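Local coordinates for Lin1889 protein (Listeria innocua Clip11262, PDB 3B57) that is of unknown function but binds a magnesium ion through an HD-domain metal site, consistent with a metal-dependent phosphohydrolase, at residues R32-S37 and A54-D59; I94-S99 and I114-V119. All coordinates share one frame; numbering follows the deposited sequence.

Interaction 1: residues R32-S37 and A54-D59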
loop_
_atom_site.group_PDB
_atom_site.type_symbol
_atom_site.label_atom_id
_atom_site.label_comp_id
_atom_site.label_asym_id
_atom_site.label_seq_id
_atom_site.Cartn_x
_atom_site.Cartn_y
_atom_site.Cartn_z
ATOM N N ARG A 32 4.537 6.079 17.109
ATOM C CA ARG A 32 3.272 6.683 16.664
ATOM C C ARG A 32 2.176 6.351 17.682
ATOM O O ARG A 32 1.418 7.228 18.092
ATOM C CB ARG A 32 2.852 6.158 15.277
ATOM C CG ARG A 32 3.028 7.152 14.118
ATOM C CD ARG A 32 2.615 6.543 12.779
ATOM N NE ARG A 32 3.750 5.995 12.031
ATOM C CZ ARG A 32 3.863 4.720 11.659
ATOM N NH1 ARG A 32 2.911 3.847 11.967
ATOM N NH2 ARG A 32 4.925 4.325 10.964
ATOM N N VAL A 33 2.102 5.086 18.092
ATOM C CA VAL A 33 1.098 4.659 19.063
ATOM C C VAL A 33 1.320 5.391 20.380
ATOM O O VAL A 33 0.386 5.616 21.149
ATOM C CB VAL A 33 1.171 3.144 19.316
ATOM C CG1 VAL A 33 0.128 2.747 20.344
ATOM C CG2 VAL A 33 0.944 2.385 18.023
ATOM N N TRP A 34 2.576 5.751 20.620
ATOM C CA TRP A 34 2.971 6.484 21.810
ATOM C C TRP A 34 2.456 7.918 21.659
ATOM O O TRP A 34 1.702 8.406 22.504
ATOM C CB TRP A 34 4.502 6.457 21.942
ATOM C CG TRP A 34 5.072 7.381 22.949
ATOM C CD1 TRP A 34 4.846 7.375 24.293
ATOM C CD2 TRP A 34 5.917 8.503 22.690
ATOM N NE1 TRP A 34 5.490 8.434 24.891
ATOM C CE2 TRP A 34 6.155 9.145 23.927
ATOM C CE3 TRP A 34 6.495 9.037 21.528
ATOM C CZ2 TRP A 34 6.947 10.297 24.038
ATOM C CZ3 TRP A 34 7.286 10.187 21.640
ATOM C CH2 TRP A 34 7.500 10.802 22.888
ATOM N N LYS A 35 2.845 8.586 20.574
ATOM C CA LYS A 35 2.394 9.955 20.326
ATOM C C LYS A 35 0.872 10.016 20.292
ATOM O O LYS A 35 0.260 10.942 20.829
ATOM C CB LYS A 35 2.911 10.473 18.984
ATOM C CG LYS A 35 4.377 10.813 18.947
ATOM C CD LYS A 35 4.656 11.658 17.726
ATOM C CE LYS A 35 6.053 12.255 17.749
ATOM N NZ LYS A 35 6.259 13.171 16.577
ATOM N N LEU A 36 0.272 9.019 19.650
ATOM C CA LEU A 36 -1.171 8.945 19.510
ATOM C C LEU A 36 -1.872 8.797 20.849
ATOM O O LEU A 36 -2.849 9.491 21.133
ATOM C CB LEU A 36 -1.536 7.774 18.604
ATOM C CG LEU A 36 -2.403 8.047 17.372
ATOM C CD1 LEU A 36 -2.118 9.412 16.779
ATOM C CD2 LEU A 36 -2.111 6.944 16.358
ATOM N N SER A 37 -1.384 7.886 21.680
ATOM C CA SER A 37 -2.020 7.710 22.971
ATOM C C SER A 37 -1.790 8.973 23.815
ATOM O O SER A 37 -2.657 9.368 24.593
ATOM C CB SER A 37 -1.464 6.479 23.673
ATOM O OG SER A 37 -0.093 6.641 23.890
ATOM N N ALA A 54 2.760 1.765 28.802
ATOM C CA ALA A 54 2.057 0.639 28.226
ATOM C C ALA A 54 2.125 0.804 26.713
ATOM O O ALA A 54 2.320 -0.168 25.994
ATOM C CB ALA A 54 0.620 0.603 28.700
ATOM N N ALA A 55 1.996 2.039 26.230
ATOM C CA ALA A 55 2.050 2.301 24.792
ATOM C C ALA A 55 3.398 1.927 24.193
ATOM O O ALA A 55 3.462 1.345 23.115
ATOM C CB ALA A 55 1.767 3.760 24.511
ATOM N N LEU A 56 4.472 2.283 24.886
ATOM C CA LEU A 56 5.802 1.976 24.404
ATOM C C LEU A 56 6.163 0.493 24.491
ATOM O O LEU A 56 6.995 0.027 23.716
ATOM C CB LEU A 56 6.838 2.803 25.153
ATOM C CG LEU A 56 6.857 4.284 24.802
ATOM C CD1 LEU A 56 8.042 4.928 25.496
ATOM C CD2 LEU A 56 6.985 4.476 23.298
ATOM N N PHE A 57 5.546 -0.246 25.416
ATOM C CA PHE A 57 5.836 -1.676 25.560
ATOM C C PHE A 57 4.736 -2.564 24.988
ATOM O O PHE A 57 4.861 -3.784 25.015
ATOM C CB PHE A 57 6.032 -2.078 27.036
ATOM C CG PHE A 57 7.164 -1.371 27.733
ATOM C CD1 PHE A 57 8.281 -0.949 27.033
ATOM C CD2 PHE A 57 7.108 -1.134 29.106
ATOM C CE1 PHE A 57 9.329 -0.296 27.693
ATOM C CE2 PHE A 57 8.154 -0.480 29.774
ATOM C CZ PHE A 57 9.263 -0.059 29.067
ATOM N N HIS A 58 3.666 -1.969 24.468
ATOM C CA HIS A 58 2.552 -2.757 23.943
ATOM C C HIS A 58 2.967 -3.755 22.881
ATOM O O HIS A 58 2.256 -4.722 22.614
ATOM C CB HIS A 58 1.458 -1.840 23.376
ATOM C CG HIS A 58 1.694 -1.384 21.964
ATOM N ND1 HIS A 58 2.743 -0.565 21.602
ATOM C CD2 HIS A 58 0.987 -1.608 20.830
ATOM C CE1 HIS A 58 2.671 -0.300 20.309
ATOM N NE2 HIS A 58 1.614 -0.921 19.817
ATOM N N ASP A 59 4.134 -3.524 22.296
ATOM C CA ASP A 59 4.624 -4.379 21.229
ATOM C C ASP A 59 5.990 -4.962 21.538
ATOM O O ASP A 59 6.943 -4.756 20.791
ATOM C CB ASP A 59 4.705 -3.569 19.938
ATOM C CG ASP A 59 4.078 -4.281 18.771
ATOM O OD1 ASP A 59 4.408 -5.476 18.566
ATOM O OD2 ASP A 59 3.265 -3.638 18.063
#

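Interaction 2: residues I94-S99 and I114-V119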
loop_
_atom_site.group_PDB
_atom_site.type_symbol
_atom_site.label_atom_id
_atom_site.label_comp_id
_atom_site.label_asym_id
_atom_site.label_seq_id
_atom_site.Cartn_x
_atom_site.Cartn_y
_atom_site.Cartn_z
ATOM N N ILE A 94 0.983 -3.637 32.771
ATOM C CA ILE A 94 0.909 -4.934 32.124
ATOM C C ILE A 94 -0.525 -5.284 31.738
ATOM O O ILE A 94 -0.767 -5.768 30.632
ATOM C CB ILE A 94 1.528 -6.035 33.006
ATOM C CG1 ILE A 94 3.047 -5.958 32.879
ATOM C CG2 ILE A 94 1.029 -7.406 32.584
ATOM C CD1 ILE A 94 3.747 -7.124 33.460
ATOM N N ARG A 95 -1.475 -5.030 32.638
ATOM C CA ARG A 95 -2.886 -5.308 32.360
ATOM C C ARG A 95 -3.307 -4.602 31.064
ATOM O O ARG A 95 -4.070 -5.153 30.268
ATOM C CB ARG A 95 -3.763 -4.824 33.525
ATOM C CG ARG A 95 -3.734 -5.733 34.765
ATOM C CD ARG A 95 -4.493 -5.123 35.962
ATOM N NE ARG A 95 -5.806 -4.589 35.588
ATOM C CZ ARG A 95 -6.797 -5.310 35.065
ATOM N NH1 ARG A 95 -6.637 -6.612 34.850
ATOM N NH2 ARG A 95 -7.946 -4.723 34.741
ATOM N N ILE A 96 -2.796 -3.385 30.866
ATOM C CA ILE A 96 -3.094 -2.593 29.676
ATOM C C ILE A 96 -2.556 -3.283 28.431
ATOM O O ILE A 96 -3.288 -3.506 27.465
ATOM C CB ILE A 96 -2.460 -1.192 29.764
ATOM C CG1 ILE A 96 -3.095 -0.415 30.914
ATOM C CG2 ILE A 96 -2.633 -0.450 28.439
ATOM C CD1 ILE A 96 -2.462 0.934 31.166
ATOM N N ILE A 97 -1.273 -3.621 28.458
ATOM C CA ILE A 97 -0.653 -4.276 27.324
ATOM C C ILE A 97 -1.453 -5.501 26.887
ATOM O O ILE A 97 -1.512 -5.821 25.700
ATOM C CB ILE A 97 0.795 -4.671 27.652
ATOM C CG1 ILE A 97 1.606 -3.413 27.965
ATOM C CG2 ILE A 97 1.414 -5.401 26.485
ATOM C CD1 ILE A 97 3.069 -3.665 28.222
ATOM N N GLN A 98 -2.090 -6.170 27.843
ATOM C CA GLN A 98 -2.889 -7.357 27.541
ATOM C C GLN A 98 -4.183 -7.042 26.791
ATOM O O GLN A 98 -4.587 -7.790 25.905
ATOM C CB GLN A 98 -3.221 -8.100 28.830
ATOM C CG GLN A 98 -2.003 -8.642 29.540
ATOM C CD GLN A 98 -2.339 -9.230 30.896
ATOM O OE1 GLN A 98 -1.470 -9.780 31.578
ATOM N NE2 GLN A 98 -3.604 -9.116 31.300
ATOM N N SER A 99 -4.832 -5.938 27.145
ATOM C CA SER A 99 -6.075 -5.560 26.488
ATOM C C SER A 99 -5.806 -4.976 25.103
ATOM O O SER A 99 -6.730 -4.736 24.327
ATOM C CB SER A 99 -6.840 -4.549 27.348
ATOM O OG SER A 99 -6.047 -3.412 27.650
ATOM N N ILE A 114 -9.971 3.656 31.477
ATOM C CA ILE A 114 -9.739 4.548 30.351
ATOM C C ILE A 114 -8.334 4.372 29.796
ATOM O O ILE A 114 -8.128 4.448 28.583
ATOM C CB ILE A 114 -9.942 6.027 30.710
ATOM C CG1 ILE A 114 -9.998 6.844 29.414
ATOM C CG2 ILE A 114 -8.793 6.531 31.566
ATOM C CD1 ILE A 114 -10.934 8.030 29.465
ATOM N N GLU A 115 -7.363 4.135 30.673
ATOM C CA GLU A 115 -5.993 3.936 30.211
ATOM C C GLU A 115 -5.965 2.768 29.219
ATOM O O GLU A 115 -5.336 2.852 28.168
ATOM C CB GLU A 115 -5.047 3.650 31.384
ATOM C CG GLU A 115 -4.754 4.840 32.305
ATOM C CD GLU A 115 -5.772 5.018 33.436
ATOM O OE1 GLU A 115 -6.562 4.075 33.705
ATOM O OE2 GLU A 115 -5.767 6.106 34.069
ATOM N N GLU A 116 -6.652 1.678 29.547
ATOM C CA GLU A 116 -6.680 0.545 28.638
ATOM C C GLU A 116 -7.408 0.910 27.346
ATOM O O GLU A 116 -7.117 0.366 26.281
ATOM C CB GLU A 116 -7.352 -0.654 29.299
ATOM C CG GLU A 116 -6.681 -1.070 30.585
ATOM C CD GLU A 116 -7.452 -2.154 31.312
ATOM O OE1 GLU A 116 -8.688 -2.011 31.466
ATOM O OE2 GLU A 116 -6.821 -3.143 31.748
ATOM N N LYS A 117 -8.356 1.835 27.433
ATOM C CA LYS A 117 -9.088 2.256 26.246
ATOM C C LYS A 117 -8.218 3.124 25.354
ATOM O O LYS A 117 -8.128 2.885 24.152
ATOM C CB LYS A 117 -10.340 3.023 26.639
ATOM C CG LYS A 117 -11.423 2.133 27.183
ATOM C CD LYS A 117 -12.574 2.968 27.687
ATOM C CE LYS A 117 -13.783 2.101 27.918
ATOM N NZ LYS A 117 -14.222 1.466 26.629
ATOM N N ILE A 118 -7.576 4.126 25.942
ATOM C CA ILE A 118 -6.710 5.007 25.180
ATOM C C ILE A 118 -5.687 4.222 24.352
ATOM O O ILE A 118 -5.715 4.290 23.128
ATOM C CB ILE A 118 -5.935 5.961 26.100
ATOM C CG1 ILE A 118 -6.884 6.608 27.110
ATOM C CG2 ILE A 118 -5.215 7.007 25.271
ATOM C CD1 ILE A 118 -7.994 7.409 26.487
ATOM N N VAL A 119 -4.798 3.477 25.014
ATOM C CA VAL A 119 -3.751 2.718 24.316
ATOM C C VAL A 119 -4.297 1.843 23.218
ATOM O O VAL A 119 -3.785 1.831 22.092
ATOM C CB VAL A 119 -2.934 1.831 25.275
ATOM C CG1 VAL A 119 -2.028 0.901 24.480
ATOM C CG2 VAL A 119 -2.089 2.705 26.176
#

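Interaction 1: residues R32-S37 and A54-D59
His-58, a magnesium ligand and the histidine of the His-Asp pair that names the HD domain, meets Val-33 of helix 27-44, and the contact shows how such a site is framed by apolar packing. Val-33 and His-58 reach toward each other tip to tip. Val-33 CG1 stands over one face of the imidazole, offset toward the rim, in a CH-pi contact 4.2 Å from the ring centroid, while Val-33 CG2 comes within 3.8 Å of His-58 NE2. Asp-59, the next ligand in the chain, is poorly ordered; as modelled, its CB lies over the centre of the opposite face. A weak hydrogen bond from His-58 ND1 to Ala-55 O has doubtful geometry. Asp-123 lies close to His-58 as a fellow magnesium ligand, and His-29 completes the site.

One turn earlier, at Ala-55, the helices come close, with Trp-34 CA and Ala-55 CA 5.2 Å apart. Ala-55 CB fits here, 3.5 Å from Ser-37 OG and 4.0 Å from Trp-34 CA. Farther along, Trp-34 and Leu-56 lie side by side, pointing the same way. The indole CG is anti to its backbone N (chi1 168°), and Leu-56 CD2 sits 3.5 Å from Trp-34 CG, with Leu-56 CD1 over one face of the indole.

Helix 3-15 meets Trp-34 and Leu-56 through Lys-11, helix 114-125 packs on Val-33 and Ser-37 through Ala-122, and helix 87-100 reaches His-58 through Val-100.

Interaction 2: residues I94-S99 and I114-V119
Ser-99 OG hydrogen-bonds to Ile-96 O of its own helix at 2.8 Å and touches Glu-116 CB of the neighbouring helix at 3.5 Å. The bond lies in the carbonyl plane, on a lone pair of Ile-96 O. The serine chi1 of 56° places OG between the backbone N and the carbonyl carbon, turned back toward its own helix, and there OG also meets the aliphatic part of Glu-116.

Glu-116 is the residue most covered in this pairing. Its CG packs 3.7 Å from Ile-96 CG1, and the chain runs on extended toward Arg-95. The bridge formed there is long: Arg-95 NH2 and Glu-116 OE2 are 3.6 Å apart. The carboxylate oxygen lies over one face of the guanidinium. Because it is well out of the guanidinium plane, no N-H points at it and the attraction is one of charges; the planes of the two groups are 50° apart. The other oxygen, OE1, accepts a hydrogen bond from the backbone N of Thr-113, just before helix 114-125.

Ile-96 fills the rest of the contact with three different carbons. Besides CG1 against Glu-116, its CD1 reaches Glu-115 CB at 3.8 Å, and its CG2 meets Val-119 CB at 3.9 Å, the isoleucine and valine side chains crossing at about a right angle. Glu-115 leads its carboxylate away from this pairing, to the backbone N of Asp-47.

The helix axes of the two segments pass 8.8 Å apart at 45°. No hydrogen bond joins the segments directly, so this pairing within the HD domain combines an apolar inner side around Ile-96 with an ionic outer edge at exposed Arg-95, where solvent would probably weaken the attraction of the charges.

Followed from the N terminus, the chain illustrates how a helical HD domain can be built from successive local closures. Interaction 1 closes first, bringing helix 48-57 back against helix 27-44 after 16 intervening residues, 13 of them helical. Interaction 2 follows in series, neither nested nor crossed, and joins helix 87-100 to helix 114-125 across 14 residues, most of them (102-110) not modelled. Their centres lie about 10 Å apart and their segments touch: Ala-54 CB is 3.4 Å from Ile-96 CG2, and Ser-37 O meets Ile-118 CG2. The four helices thereby form one body, with interaction 1 supplying two of the magnesium ligands and helix 114-125 supplying Asp-123.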